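Local coordinates for protein sulfotransferase (Mus musculus, PDB 5X2B) that probably transfers a sulfuryl group to an acceptor substrate, as in other cytosolic sulfotransferases, and holds the nucleotide adenosine-3'-5'-diphosphate in its pocket, at residues Ile109-Asn112 against Pro113-Ala117. Numbering follows the deposited sequence.
With A3P (adenosine-3'-5'-diphosphate), chain M.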
loop_
_atom_site.group_PDB
_atom_site.type_symbol
_atom_site.label_atom_id
_atom_site.label_comp_id
_atom_site.label_asym_id
_atom_site.label_seq_id
_atom_site.Cartn_x
_atom_site.Cartn_y
_atom_site.Cartn_z
ATOM N N ILE A 109 -5.498 -1.182 2.258
ATOM C CA ILE A 109 -5.490 -0.039 3.150
ATOM C C ILE A 109 -5.679 1.206 2.290
ATOM O O ILE A 109 -5.321 1.184 1.100
ATOM C CB ILE A 109 -4.207 0.013 4.033
ATOM C CG1 ILE A 109 -4.199 1.300 4.841
ATOM C CG2 ILE A 109 -2.922 -0.094 3.195
ATOM C CD1 ILE A 109 -2.933 1.471 5.661
ATOM N N VAL A 110 -6.271 2.258 2.853
ATOM C CA VAL A 110 -6.570 3.456 2.074
ATOM C C VAL A 110 -6.562 4.753 2.832
ATOM O O VAL A 110 -7.049 4.829 3.955
ATOM C CB VAL A 110 -7.969 3.433 1.518
ATOM C CG1 VAL A 110 -8.924 3.879 2.585
ATOM C CG2 VAL A 110 -8.044 4.367 0.313
ATOM N N ARG A 111 -6.128 5.797 2.132
ATOM C CA ARG A 111 -5.813 7.088 2.715
ATOM C C ARG A 111 -6.257 8.218 1.745
ATOM O O ARG A 111 -6.310 8.036 0.552
ATOM C CB ARG A 111 -4.297 7.127 2.974
ATOM C CG ARG A 111 -3.738 8.511 3.250
ATOM C CD ARG A 111 -2.210 8.554 3.090
ATOM N NE ARG A 111 -1.621 9.576 3.955
ATOM C CZ ARG A 111 -0.318 9.848 4.051
ATOM N NH1 ARG A 111 0.587 9.182 3.307
ATOM N NH2 ARG A 111 0.078 10.777 4.923
ATOM N N ASN A 112 -6.625 9.371 2.259
ATOM C CA ASN A 112 -7.108 10.404 1.364
ATOM C C ASN A 112 -6.025 10.728 0.384
ATOM O O ASN A 112 -4.839 10.708 0.710
ATOM C CB ASN A 112 -7.466 11.673 2.089
ATOM C CG ASN A 112 -6.267 12.482 2.408
ATOM O OD1 ASN A 112 -5.889 13.402 1.673
ATOM N ND2 ASN A 112 -5.617 12.115 3.507
ATOM N N PRO A 113 -6.438 11.001 -0.844
ATOM C CA PRO A 113 -5.589 11.068 -2.032
ATOM C C PRO A 113 -4.795 12.356 -2.162
ATOM O O PRO A 113 -3.881 12.409 -2.980
ATOM C CB PRO A 113 -6.602 10.963 -3.171
ATOM C CG PRO A 113 -7.811 11.478 -2.632
ATOM C CD PRO A 113 -7.864 11.059 -1.201
ATOM N N LYS A 114 -5.118 13.365 -1.370
ATOM C CA LYS A 114 -4.366 14.594 -1.465
ATOM C C LYS A 114 -3.114 14.344 -0.692
ATOM O O LYS A 114 -2.031 14.688 -1.105
ATOM C CB LYS A 114 -5.121 15.781 -0.880
ATOM C CG LYS A 114 -6.054 16.437 -1.876
ATOM C CD LYS A 114 -6.892 17.525 -1.226
ATOM C CE LYS A 114 -7.988 17.953 -2.183
ATOM N NZ LYS A 114 -9.081 18.708 -1.538
ATOM N N ASP A 115 -3.275 13.696 0.431
ATOM C CA ASP A 115 -2.129 13.314 1.221
ATOM C C ASP A 115 -1.276 12.286 0.560
ATOM O O ASP A 115 -0.062 12.264 0.746
ATOM C CB ASP A 115 -2.593 12.745 2.521
ATOM C CG ASP A 115 -3.272 13.749 3.336
ATOM O OD1 ASP A 115 -3.268 14.913 2.908
ATOM O OD2 ASP A 115 -3.800 13.371 4.388
ATOM N N THR A 116 -1.905 11.411 -0.197
ATOM C CA THR A 116 -1.142 10.412 -0.905
ATOM C C THR A 116 -0.287 11.099 -1.938
ATOM O O THR A 116 0.936 10.970 -1.951
ATOM C CB THR A 116 -2.061 9.450 -1.568
ATOM O OG1 THR A 116 -2.875 8.824 -0.565
ATOM C CG2 THR A 116 -1.287 8.421 -2.298
ATOM N N ALA A 117 -0.929 11.867 -2.794
ATOM C CA ALA A 117 -0.195 12.599 -3.803
ATOM C C ALA A 117 1.100 13.159 -3.200
ATOM O O ALA A 117 2.200 12.807 -3.594
ATOM C CB ALA A 117 -1.041 13.675 -4.319
HETATM P P1 A3P M . 4.303 10.772 4.779
HETATM O O1P A3P M . 5.211 10.929 5.976
HETATM O O2P A3P M . 5.004 11.166 3.452
HETATM O O3P A3P M . 3.132 11.746 4.910
HETATM P P2 A3P M . 4.145 3.572 2.424
HETATM O O4P A3P M . 5.321 3.723 1.619
HETATM O O5P A3P M . 3.042 3.034 1.555
HETATM O O6P A3P M . 4.345 2.563 3.568
HETATM O "O5'" A3P M . 3.700 5.062 2.935
HETATM C "C5'" A3P M . 4.527 6.081 3.465
HETATM C "C4'" A3P M . 3.858 6.997 4.387
HETATM O "O4'" A3P M . 3.596 6.283 5.558
HETATM C "C3'" A3P M . 4.667 8.170 4.810
HETATM O "O3'" A3P M . 3.839 9.318 4.755
HETATM C "C2'" A3P M . 5.066 7.863 6.152
HETATM O "O2'" A3P M . 5.282 9.114 6.803
HETATM C "C1'" A3P M . 3.930 7.070 6.673
HETATM N N9 A3P M . 4.132 6.173 7.865
HETATM C C8 A3P M . 4.997 5.136 7.949
HETATM N N7 A3P M . 4.906 4.554 9.157
HETATM C C5 A3P M . 3.964 5.195 9.857
HETATM C C6 A3P M . 3.439 5.050 11.140
HETATM N N6 A3P M . 3.920 4.041 12.032
HETATM N N1 A3P M . 2.469 5.863 11.553
HETATM C C2 A3P M . 2.009 6.819 10.743
HETATM N N3 A3P M . 2.503 6.992 9.520
HETATM C C4 A3P M . 3.468 6.214 9.039
HETATM O O HOH W 1 -3.516 11.026 5.540
#
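N112 caps helix 113-126 by accepting from D115 N through OD1. This N-cap lies at a strand-to-helix junction of the parallel sheet of the sulfotransferase fold, which belongs to the P-loop NTPase clan, beside the nucleotide pocket. The bond from D115 N to N112 OD1 is 2.9 Å long and nearly straight (165°), with the donor above the amide plane. OD1 also accepts weakly from K114 N. CG of N112 is tucked in between the N and C of its own backbone, and this folds the amide back over the helix start. The backbone O of N112 accepts twice, from T116 N and from T116 OG1 at 3.0 Å.

R111 runs out extended, with CG anti to the backbone N (chi1 165°). Its CB and CG pass T116 OG1, and CD comes within 3.7 Å of that oxygen. NE lies 3.6 Å from D115 CB and donates to a water at 2.9 Å. That water in turn donates to D115 OD2, which also accepts from G245 N. The backbone O of D115 lies 4.0 Å above the guanidinium plane of R111, over its centre, and Y174 makes a cation-pi contact with the group. NH1 approaches A3P O3' at 3.6 Å. At the tip, NH2 of R111 donates to A3P O3P at 3.2 Å. A leucine here would probably leave the 3'-phosphate without this charged donor and the bridging water without its NE partner. K241, G242 and R240 also bind the nucleotide. The NH2 bond is close to straight, with an N-H...O angle of 170°, and O3P lies in the guanidinium plane.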